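Local structure of HAD superfamily hydrolase (Brucella suis biovar 1, 6NQ4) at residues R109-E114 and R209-G214. The protein probably acts as a phosphatase of the haloacid dehalogenase-like family, with a sodium ion bound at its metal site. Sequence-based numbering, arbitrary orientation.
Sequences RDLIAE and RTLIAG. With EDO (1,2-ethanediol), chain D.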
loop_
_atom_site.group_PDB
_atom_site.type_symbol
_atom_site.label_atom_id
_atom_site.label_comp_id
_atom_site.label_asym_id
_atom_site.label_seq_id
_atom_site.Cartn_x
_atom_site.Cartn_y
_atom_site.Cartn_z
ATOM N N ARG A 109 -4.682 -10.995 3.520
ATOM C CA ARG A 109 -4.734 -12.365 4.027
ATOM C C ARG A 109 -6.125 -12.730 4.524
ATOM O O ARG A 109 -6.548 -13.880 4.379
ATOM C CB ARG A 109 -3.690 -12.563 5.121
ATOM C CG ARG A 109 -2.292 -12.665 4.567
ATOM C CD ARG A 109 -1.242 -12.553 5.658
ATOM N NE ARG A 109 -1.387 -13.518 6.738
ATOM C CZ ARG A 109 -0.837 -14.732 6.739
ATOM N NH1 ARG A 109 -0.136 -15.143 5.693
ATOM N NH2 ARG A 109 -0.992 -15.551 7.785
ATOM N N ASP A 110 -6.867 -11.766 5.067
ATOM C CA ASP A 110 -8.231 -12.058 5.494
ATOM C C ASP A 110 -9.138 -12.393 4.302
ATOM O O ASP A 110 -9.975 -13.299 4.385
ATOM C CB ASP A 110 -8.773 -10.900 6.341
ATOM C CG ASP A 110 -7.922 -10.639 7.582
ATOM O OD1 ASP A 110 -7.439 -11.614 8.194
ATOM O OD2 ASP A 110 -7.722 -9.458 7.938
ATOM N N LEU A 111 -8.989 -11.679 3.183
ATOM C CA LEU A 111 -9.716 -12.045 1.970
ATOM C C LEU A 111 -9.300 -13.420 1.475
ATOM O O LEU A 111 -10.149 -14.222 1.066
ATOM C CB LEU A 111 -9.478 -11.009 0.862
ATOM C CG LEU A 111 -10.051 -9.615 1.086
ATOM C CD1 LEU A 111 -9.571 -8.681 -0.030
ATOM C CD2 LEU A 111 -11.576 -9.671 1.161
ATOM N N ILE A 112 -7.996 -13.716 1.502
ATOM C CA ILE A 112 -7.530 -14.997 0.974
ATOM C C ILE A 112 -8.142 -16.144 1.763
ATOM O O ILE A 112 -8.595 -17.147 1.190
ATOM C CB ILE A 112 -5.991 -15.052 0.976
ATOM C CG1 ILE A 112 -5.413 -14.002 0.015
ATOM C CG2 ILE A 112 -5.511 -16.423 0.551
ATOM C CD1 ILE A 112 -3.917 -13.815 0.148
ATOM N N ALA A 113 -8.190 -16.000 3.085
ATOM C CA ALA A 113 -8.740 -17.047 3.942
ATOM C C ALA A 113 -10.238 -17.245 3.732
ATOM O O ALA A 113 -10.752 -18.355 3.946
ATOM C CB ALA A 113 -8.452 -16.697 5.406
ATOM N N GLU A 114 -10.952 -16.184 3.350
ATOM C CA GLU A 114 -12.394 -16.210 3.127
ATOM C C GLU A 114 -12.772 -16.817 1.787
ATOM O O GLU A 114 -13.881 -17.346 1.645
ATOM C CB GLU A 114 -12.905 -14.776 3.045
ATOM C CG GLU A 114 -13.421 -14.166 4.292
ATOM C CD GLU A 114 -14.130 -12.864 3.977
ATOM O OE1 GLU A 114 -13.434 -11.855 3.733
ATOM O OE2 GLU A 114 -15.379 -12.864 3.926
ATOM N N ARG A 209 -14.877 -9.708 -11.201
ATOM C CA ARG A 209 -15.033 -9.293 -9.812
ATOM C C ARG A 209 -13.670 -9.203 -9.143
ATOM O O ARG A 209 -12.899 -10.168 -9.166
ATOM C CB ARG A 209 -15.871 -10.326 -9.066
ATOM C CG ARG A 209 -16.055 -10.045 -7.575
ATOM C CD ARG A 209 -17.156 -10.915 -6.972
ATOM N NE ARG A 209 -17.167 -10.909 -5.508
ATOM C CZ ARG A 209 -16.904 -11.975 -4.754
ATOM N NH1 ARG A 209 -16.611 -13.138 -5.321
ATOM N NH2 ARG A 209 -16.941 -11.882 -3.430
ATOM N N THR A 210 -13.370 -8.047 -8.552
ATOM C CA THR A 210 -12.134 -7.859 -7.800
ATOM C C THR A 210 -12.444 -7.608 -6.330
ATOM O O THR A 210 -13.477 -7.017 -5.974
ATOM C CB THR A 210 -11.277 -6.693 -8.345
ATOM O OG1 THR A 210 -12.043 -5.486 -8.296
ATOM C CG2 THR A 210 -10.851 -6.952 -9.779
ATOM N N LEU A 211 -11.531 -8.065 -5.483
ATOM C CA LEU A 211 -11.645 -7.913 -4.038
ATOM C C LEU A 211 -10.353 -7.286 -3.547
ATOM O O LEU A 211 -9.272 -7.829 -3.785
ATOM C CB LEU A 211 -11.873 -9.266 -3.358
ATOM C CG LEU A 211 -13.168 -9.975 -3.747
ATOM C CD1 LEU A 211 -12.987 -10.874 -4.976
ATOM C CD2 LEU A 211 -13.701 -10.752 -2.555
ATOM N N ILE A 212 -10.471 -6.133 -2.891
ATOM C CA ILE A 212 -9.330 -5.286 -2.552
ATOM C C ILE A 212 -9.478 -4.799 -1.114
ATOM O O ILE A 212 -10.581 -4.462 -0.669
ATOM C CB ILE A 212 -9.221 -4.104 -3.555
ATOM C CG1 ILE A 212 -9.408 -4.601 -5.006
ATOM C CG2 ILE A 212 -7.868 -3.415 -3.422
ATOM C CD1 ILE A 212 -9.170 -3.551 -6.112
ATOM N N ALA A 213 -8.368 -4.799 -0.378
ATOM C CA ALA A 213 -8.374 -4.394 1.020
ATOM C C ALA A 213 -7.394 -3.279 1.355
ATOM O O ALA A 213 -7.547 -2.655 2.412
ATOM C CB ALA A 213 -8.076 -5.601 1.930
ATOM N N GLY A 214 -6.418 -2.991 0.479
ATOM C CA GLY A 214 -5.435 -1.954 0.726
ATOM C C GLY A 214 -5.994 -0.556 0.486
ATOM O O GLY A 214 -7.173 -0.370 0.190
HETATM C C1 EDO D . -13.485 -6.283 -1.519
HETATM O O1 EDO D . -14.296 -6.703 -0.415
HETATM C C2 EDO D . -13.908 -4.913 -2.039
HETATM O O2 EDO D . -13.123 -4.573 -3.190
#
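L111, on the last turns of helix 104-114, lays one methyl against the edge strand 210-212 of a five-stranded parallel sheet. All five strands fall between strands 100-103 and 241-245 of the six-stranded, Rossmann-like core, an insertion after the third core strand that is consistent with a C2-type cap of a HAD hydrolase. The helix leads from one sheet to the other, and this contact packs its end against the smaller one. The tight part gathers around a single atom, CD1 of L111. It stands 3.9 Å from CB of A213, 4.1 Å from CB of L211, and also lies over the peptide between L211 and I212, 3.9 Å from the carbonyl O of L211. L111 has CG anti to its own carbonyl carbon (chi1 -67°) and CD1 extended, anti to CA (chi2 173°), which carries this methyl towards the strand; its side chain also touches I178. Leucine suits this place because a branched, flexible tip can meet backbone and methyls together without needing a polar partner; the small methyl of buried A213 is consistent with the close approach. No hydrogen bond links the two segments, and they bury only 137 Å² between them.

The outer side is looser. CB of L211 also meets C1 of 1,2-ethanediol, probably from the crystallisation liquor, at 3.9 Å, while CB of I212 points away from the helix and its side chain touches C179, P182 and H217. The backbone of L211 is hydrogen-bonded to F177 and C179, whereas I212 N, on the other side of the strand, donates to the diol's O2 at 3.1 Å, with a bent N-H...O angle of 144°.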